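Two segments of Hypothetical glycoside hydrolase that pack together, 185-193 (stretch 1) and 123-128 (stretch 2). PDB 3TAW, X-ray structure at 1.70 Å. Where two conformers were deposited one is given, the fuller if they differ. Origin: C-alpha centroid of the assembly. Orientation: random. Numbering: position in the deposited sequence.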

# COMPACT_ATOMS: atom_id res chain seq x y z
N LEU A 185 10.88 -2.46 14.22
CA LEU A 185 10.31 -3.16 15.35
C LEU A 185 11.13 -2.89 16.58
O LEU A 185 12.36 -3.04 16.59
CB LEU A 185 10.18 -4.66 15.07
CG LEU A 185 8.85 -4.99 14.39
CD1 LEU A 185 8.85 -4.52 12.95
CD2 LEU A 185 8.46 -6.47 14.52
N LYS A 186 10.45 -2.41 17.63
CA LYS A 186 11.05 -2.26 18.94
C LYS A 186 10.43 -3.34 19.81
O LYS A 186 9.27 -3.24 20.21
CB LYS A 186 10.81 -0.84 19.46
CG LYS A 186 11.73 0.17 18.77
CD LYS A 186 11.59 1.57 19.30
CE LYS A 186 12.69 2.47 18.72
NZ LYS A 186 12.67 3.84 19.28
N GLY A 187 11.20 -4.41 20.03
CA GLY A 187 10.63 -5.66 20.52
C GLY A 187 9.65 -6.17 19.46
O GLY A 187 10.01 -6.29 18.28
N ASP A 188 8.40 -6.40 19.85
CA ASP A 188 7.38 -6.87 18.94
C ASP A 188 6.52 -5.72 18.37
O ASP A 188 5.54 -5.99 17.69
CB ASP A 188 6.47 -7.91 19.61
CG ASP A 188 5.63 -7.34 20.75
OD1 ASP A 188 5.70 -6.13 21.01
OD2 ASP A 188 4.87 -8.12 21.37
N LYS A 189 6.89 -4.48 18.67
CA LYS A 189 6.05 -3.32 18.34
C LYS A 189 6.57 -2.60 17.09
O LYS A 189 7.68 -2.10 17.09
CB LYS A 189 6.01 -2.38 19.53
CG LYS A 189 5.11 -1.20 19.38
CD LYS A 189 5.33 -0.23 20.52
CE LYS A 189 4.30 0.86 20.55
NZ LYS A 189 4.54 1.67 21.83
N GLN A 190 5.74 -2.54 16.06
CA GLN A 190 6.13 -1.91 14.79
C GLN A 190 5.71 -0.44 14.77
O GLN A 190 4.51 -0.12 14.86
CB GLN A 190 5.53 -2.66 13.61
CG GLN A 190 6.07 -2.16 12.26
CD GLN A 190 5.75 -3.09 11.10
OE1 GLN A 190 4.98 -4.04 11.26
NE2 GLN A 190 6.35 -2.83 9.91
N VAL A 191 6.71 0.44 14.71
CA VAL A 191 6.50 1.88 14.78
C VAL A 191 7.26 2.63 13.70
O VAL A 191 8.34 2.21 13.25
CB VAL A 191 6.94 2.45 16.16
CG1 VAL A 191 6.08 1.87 17.30
CG2 VAL A 191 8.42 2.15 16.43
N ILE A 192 6.70 3.77 13.31
CA ILE A 192 7.37 4.70 12.39
C ILE A 192 8.74 5.08 13.00
O ILE A 192 8.87 5.32 14.21
CB ILE A 192 6.47 5.91 12.08
CG1 ILE A 192 5.24 5.46 11.30
CG2 ILE A 192 7.24 7.01 11.34
CD1 ILE A 192 4.06 6.50 11.28
N ALA A 193 9.77 5.07 12.14
CA ALA A 193 11.16 5.27 12.55
C ALA A 193 11.78 6.37 11.73
O ALA A 193 11.74 6.30 10.49
CB ALA A 193 11.94 3.98 12.33
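Stretch 2, residues 123-128: IAMTED

Stretch 1 is a β-hairpin: a type II' turn from K186 to K189 joins two strands, closed by paired backbone hydrogen bonds, K186 N to K189 O at 2.8 Å and K189 N to K186 O at 3.1 Å. G187 takes the positive phi of 63° that glycine tolerates best. Stretch 2 enters as a strand, 123-125; T126 stays extended outside it, and at E127 the backbone turns to phi/psi of -61/-31°. Its strand crosses strand 189-192 at -100°, with the axes 5.4 Å apart at their closest. Strands so nearly perpendicular cannot share a ladder of hydrogen bonds, and a single direct backbone bond joins them, from I192 N to M125 O at 2.8 Å and a nearly straight 163°. The same carbonyl also receives a CA-H...O contact, V191 CA lying 3.2 Å from M125 O.

Water satisfies much of the remaining backbone polarity. Water 1 accepts from M125 N and donates to Q190 O, both at 2.8 Å, so these two groups are linked without meeting. Water 2 does the same two residues further along each chain, accepting from E127 N at 2.9 Å and donating to I192 O at 2.8 Å. I192 O takes a second water, water 3, at 2.8 Å, which also donates to E127 OE2 at 2.6 Å.

E127 thus becomes the polar hub. Its CA-to-CB bond points sideways, but the end of the side chain comes nearer to the hairpin, and OE2 forms a 2.6 Å salt bridge with K186 NZ. The fully extended outer chi angles of K186 give the amine the reach it needs. Water 5 reinforces the pair, accepting from K186 NZ at 3.0 Å and donating to E127 OE1 at 3.3 Å. K189, also extended, brings NZ to 3.7 Å from E127 O; water 4 donates to E127 O at 3.3 Å and accepts a weak bond from K189 NZ at 3.2 Å.

Apolar groups fill the space around these bonds. I192 points toward stretch 2, its CG1 3.6 Å from A124 CB, a short side chain pointing toward it, and its CD1 3.8 Å from T126 CG2. V191 places CG1 4.1 Å from the CE methyl of selenomethionine M125 and CG2 3.8 Å from E127 CG, so the glutamate's aliphatic portion is used as well as its charge. The same M125 methyl lies 3.7 Å from K189 CE, a lysine methylene. T126 directs its CA-to-CB bond away, and its OG1 donates to D128 OD1 over a very short 2.4 Å; OG1 has a further partner elsewhere in the structure.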

# COMPACT_ATOMS: atom_id res chain seq x y z
N ILE A 123 -0.95 2.06 6.13
CA ILE A 123 -0.99 2.55 7.50
C ILE A 123 0.27 2.18 8.23
O ILE A 123 0.74 1.05 8.13
CB ILE A 123 -2.18 1.98 8.28
CG1 ILE A 123 -3.49 2.43 7.61
CG2 ILE A 123 -2.14 2.39 9.77
CD1 ILE A 123 -4.71 1.70 8.12
N ALA A 124 0.80 3.12 9.01
CA ALA A 124 1.82 2.82 10.01
C ALA A 124 1.51 3.66 11.25
O ALA A 124 0.73 4.62 11.20
CB ALA A 124 3.25 3.12 9.51
N MSE A 125 2.11 3.27 12.36
CA MSE A 125 1.79 3.91 13.65
C MSE A 125 3.02 4.52 14.31
O MSE A 125 4.07 3.89 14.33
CB MSE A 125 1.20 2.88 14.61
CG MSE A 125 0.58 3.49 15.83
SE MSE A 125 0.18 2.13 17.19
CE MSE A 125 2.03 1.73 17.75
N THR A 126 2.88 5.71 14.89
CA THR A 126 3.98 6.32 15.65
C THR A 126 4.12 5.68 17.02
O THR A 126 3.23 4.95 17.46
CB THR A 126 3.80 7.83 15.84
OG1 THR A 126 2.66 8.06 16.68
CG2 THR A 126 3.60 8.51 14.50
N GLU A 127 5.25 5.94 17.67
CA GLU A 127 5.48 5.40 19.00
C GLU A 127 4.43 5.90 19.98
O GLU A 127 4.11 5.19 20.91
CB GLU A 127 6.88 5.76 19.52
CG GLU A 127 7.99 5.14 18.72
CD GLU A 127 9.37 5.34 19.32
OE1 GLU A 127 9.48 5.90 20.41
OE2 GLU A 127 10.35 4.93 18.68
N ASP A 128 3.91 7.11 19.77
CA ASP A 128 2.88 7.65 20.68
C ASP A 128 1.46 7.28 20.28
O ASP A 128 0.48 7.82 20.84
CB ASP A 128 3.06 9.16 20.90
CG ASP A 128 2.56 10.01 19.75
OD1 ASP A 128 2.37 9.50 18.62
OD2 ASP A 128 2.34 11.22 19.97
O HOH W 1 3.56 0.84 12.36
O HOH W 2 7.20 6.99 15.75
O HOH W 3 10.84 4.91 16.16
O HOH W 4 1.67 3.07 21.40
O HOH W 5 11.95 4.58 22.11